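Local coordinates for centrosomal protein of 192 kDa (Homo sapiens, PDB 6FVI) that acts as a centrosomal scaffold that activates AURKA and PLK1, is required for mitotic centrosome maturation and bipolar spindle assembly, and appears to regulate centriole duplication, at residues S58-Y64 against A112-E118. Numbering follows the deposited sequence. Where two conformers were deposited one is given.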
loop_
_atom_site.group_PDB
_atom_site.type_symbol
_atom_site.label_atom_id
_atom_site.label_comp_id
_atom_site.label_asym_id
_atom_site.label_seq_id
_atom_site.Cartn_x
_atom_site.Cartn_y
_atom_site.Cartn_z
ATOM N N SER A 58 6.691 2.692 -1.682
ATOM C CA SER A 58 7.826 1.901 -1.319
ATOM C C SER A 58 7.429 0.769 -0.424
ATOM O O SER A 58 6.475 0.824 0.316
ATOM C CB SER A 58 8.881 2.757 -0.650
ATOM O OG SER A 58 8.390 3.215 0.582
ATOM N N SER A 59 8.163 -0.320 -0.566
ATOM C CA SER A 59 7.926 -1.463 0.291
ATOM C C SER A 59 8.644 -1.219 1.590
ATOM O O SER A 59 9.740 -0.660 1.631
ATOM C CB SER A 59 8.397 -2.754 -0.328
ATOM O OG SER A 59 9.752 -2.670 -0.735
ATOM N N LEU A 60 8.066 -1.717 2.658
ATOM C CA LEU A 60 8.670 -1.478 3.959
ATOM C C LEU A 60 9.729 -2.497 4.347
ATOM O O LEU A 60 10.582 -2.220 5.173
ATOM C CB LEU A 60 7.578 -1.278 4.998
ATOM C CG LEU A 60 6.661 -0.095 4.597
ATOM C CD1 LEU A 60 5.556 0.032 5.622
ATOM C CD2 LEU A 60 7.404 1.230 4.387
ATOM N N ALA A 61 9.642 -3.678 3.748
ATOM C CA ALA A 61 10.611 -4.767 3.924
ATOM C C ALA A 61 10.279 -5.768 2.835
ATOM O O ALA A 61 9.187 -5.714 2.253
ATOM C CB ALA A 61 10.470 -5.409 5.282
ATOM N N PRO A 62 11.169 -6.726 2.594
ATOM C CA PRO A 62 10.889 -7.731 1.561
ATOM C C PRO A 62 9.658 -8.552 1.918
ATOM O O PRO A 62 9.227 -8.588 3.065
ATOM C CB PRO A 62 12.158 -8.593 1.548
ATOM C CG PRO A 62 13.222 -7.636 1.992
ATOM C CD PRO A 62 12.552 -6.848 3.087
ATOM N N PRO A 63 9.092 -9.252 0.952
ATOM C CA PRO A 63 7.945 -10.104 1.279
ATOM C C PRO A 63 8.279 -11.091 2.362
ATOM O O PRO A 63 9.395 -11.625 2.397
ATOM C CB PRO A 63 7.671 -10.839 -0.049
ATOM C CG PRO A 63 8.317 -9.996 -1.103
ATOM C CD PRO A 63 9.514 -9.422 -0.451
ATOM N N TYR A 64 7.308 -11.363 3.207
ATOM C CA TYR A 64 7.411 -12.402 4.196
ATOM C C TYR A 64 6.516 -13.546 3.799
ATOM O O TYR A 64 5.413 -13.347 3.262
ATOM C CB TYR A 64 7.121 -11.878 5.625
ATOM C CG TYR A 64 5.757 -11.292 5.845
ATOM C CD1 TYR A 64 5.480 -9.966 5.504
ATOM C CD2 TYR A 64 4.741 -12.026 6.417
ATOM C CE1 TYR A 64 4.238 -9.415 5.729
ATOM C CE2 TYR A 64 3.492 -11.498 6.644
ATOM C CZ TYR A 64 3.250 -10.169 6.307
ATOM O OH TYR A 64 2.015 -9.607 6.513
ATOM N N ALA A 112 3.205 -12.174 1.732
ATOM C CA ALA A 112 2.599 -10.892 2.034
ATOM C C ALA A 112 3.695 -9.852 2.105
ATOM O O ALA A 112 4.875 -10.161 2.243
ATOM C CB ALA A 112 1.786 -10.946 3.317
ATOM N N GLN A 113 3.287 -8.583 2.038
ATOM C CA GLN A 113 4.247 -7.501 2.090
ATOM C C GLN A 113 3.521 -6.209 2.441
ATOM O O GLN A 113 2.429 -5.945 1.932
ATOM C CB GLN A 113 4.974 -7.347 0.753
ATOM C CG GLN A 113 6.195 -6.450 0.818
ATOM C CD GLN A 113 6.934 -6.427 -0.500
ATOM O OE1 GLN A 113 6.348 -6.633 -1.568
ATOM N NE2 GLN A 113 8.215 -6.143 -0.424
ATOM N N PHE A 114 4.164 -5.398 3.277
ATOM C CA PHE A 114 3.674 -4.081 3.619
ATOM C C PHE A 114 4.329 -3.013 2.772
ATOM O O PHE A 114 5.535 -3.066 2.537
ATOM C CB PHE A 114 3.941 -3.782 5.104
ATOM C CG PHE A 114 3.126 -4.634 6.041
ATOM C CD1 PHE A 114 1.756 -4.367 6.214
ATOM C CD2 PHE A 114 3.673 -5.713 6.703
ATOM C CE1 PHE A 114 0.985 -5.157 7.060
ATOM C CE2 PHE A 114 2.908 -6.469 7.565
ATOM C CZ PHE A 114 1.577 -6.194 7.757
ATOM N N TRP A 115 3.520 -2.044 2.345
ATOM C CA TRP A 115 3.953 -0.926 1.511
ATOM C C TRP A 115 3.404 0.380 2.072
ATOM O O TRP A 115 2.420 0.399 2.824
ATOM C CB TRP A 115 3.393 -1.116 0.092
ATOM C CG TRP A 115 4.002 -2.208 -0.696
ATOM C CD1 TRP A 115 3.871 -3.548 -0.507
ATOM C CD2 TRP A 115 4.857 -2.050 -1.838
ATOM N NE1 TRP A 115 4.605 -4.231 -1.441
ATOM C CE2 TRP A 115 5.211 -3.340 -2.277
ATOM C CE3 TRP A 115 5.355 -0.955 -2.529
ATOM C CZ2 TRP A 115 6.038 -3.565 -3.386
ATOM C CZ3 TRP A 115 6.171 -1.175 -3.621
ATOM C CH2 TRP A 115 6.507 -2.471 -4.036
ATOM N N ASP A 116 4.049 1.461 1.691
ATOM C CA ASP A 116 3.394 2.723 1.887
ATOM C C ASP A 116 3.510 3.619 0.713
ATOM O O ASP A 116 4.319 3.445 -0.190
ATOM C CB ASP A 116 3.841 3.434 3.142
ATOM C CG ASP A 116 5.213 3.992 3.068
ATOM O OD1 ASP A 116 5.868 3.920 2.028
ATOM O OD2 ASP A 116 5.634 4.564 4.092
ATOM N N VAL A 117 2.590 4.561 0.682
ATOM C CA VAL A 117 2.623 5.678 -0.242
ATOM C C VAL A 117 3.003 6.898 0.547
ATOM O O VAL A 117 2.396 7.188 1.564
ATOM C CB VAL A 117 1.254 5.932 -0.853
ATOM C CG1 VAL A 117 1.387 6.966 -1.968
ATOM C CG2 VAL A 117 0.587 4.648 -1.319
ATOM N N GLU A 118 3.995 7.605 0.054
ATOM C CA GLU A 118 4.446 8.837 0.640
ATOM C C GLU A 118 4.017 9.935 -0.294
ATOM O O GLU A 118 4.311 9.837 -1.485
ATOM C CB GLU A 118 5.968 8.774 0.769
ATOM C CG GLU A 118 6.399 7.863 1.917
ATOM C CD GLU A 118 7.909 7.759 2.069
ATOM O OE1 GLU A 118 8.448 8.374 3.010
ATOM O OE2 GLU A 118 8.558 7.065 1.257
HETATM O O HOH W 1 6.957 5.567 -0.043
HETATM O O HOH W 2 6.748 -6.361 4.213
#
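The indole of Trp115 lies against the backbone of Ser59, whose CB sits 3.8 Å from the centroid of the six-membered ring in a CH-pi contact; Phe133 stacks on the same indole from strand 129-139. On the face carrying Ala112 and Asp116, the Tyr64 ring folds back over its partner strand, with Ala112 CB 3.9 Å from its centroid, and runs nearly parallel to the Phe114 ring, slid so far that the two barely overlap (Tyr64 CE1 to Phe114 CE2 3.7 Å). Leu60 CD1 reaches Phe114 CB at 4.2 Å. These side chains flank two antiparallel strands, 53-66 and 109-121, of the immunoglobulin-like beta-sandwich of this PapD-like (ASH) domain, the seventh in CEP192. The pairing is interrupted: Ser58 and Asp116 exchange two backbone bonds, N to O each way at 2.9 Å, as do Tyr64 and Ala112, but the register slips by two residues between them. In the gap, Leu60 N donates to Phe114 O (2.9 Å), and the Gln113 side chain stands in for main chain, its NE2 donating to Ala61 O (2.9 Å) while OE1 takes a weak bond from Trp115 NE1 (3.0 Å). Water 2 donates to Ala61 O (3.2 Å) and accepts from Phe114 N (2.9 Å). Beside the Ser58-Asp116 pair, water 1 links Ser58 OG (2.8 Å) to Glu118 OE2 (2.5 Å).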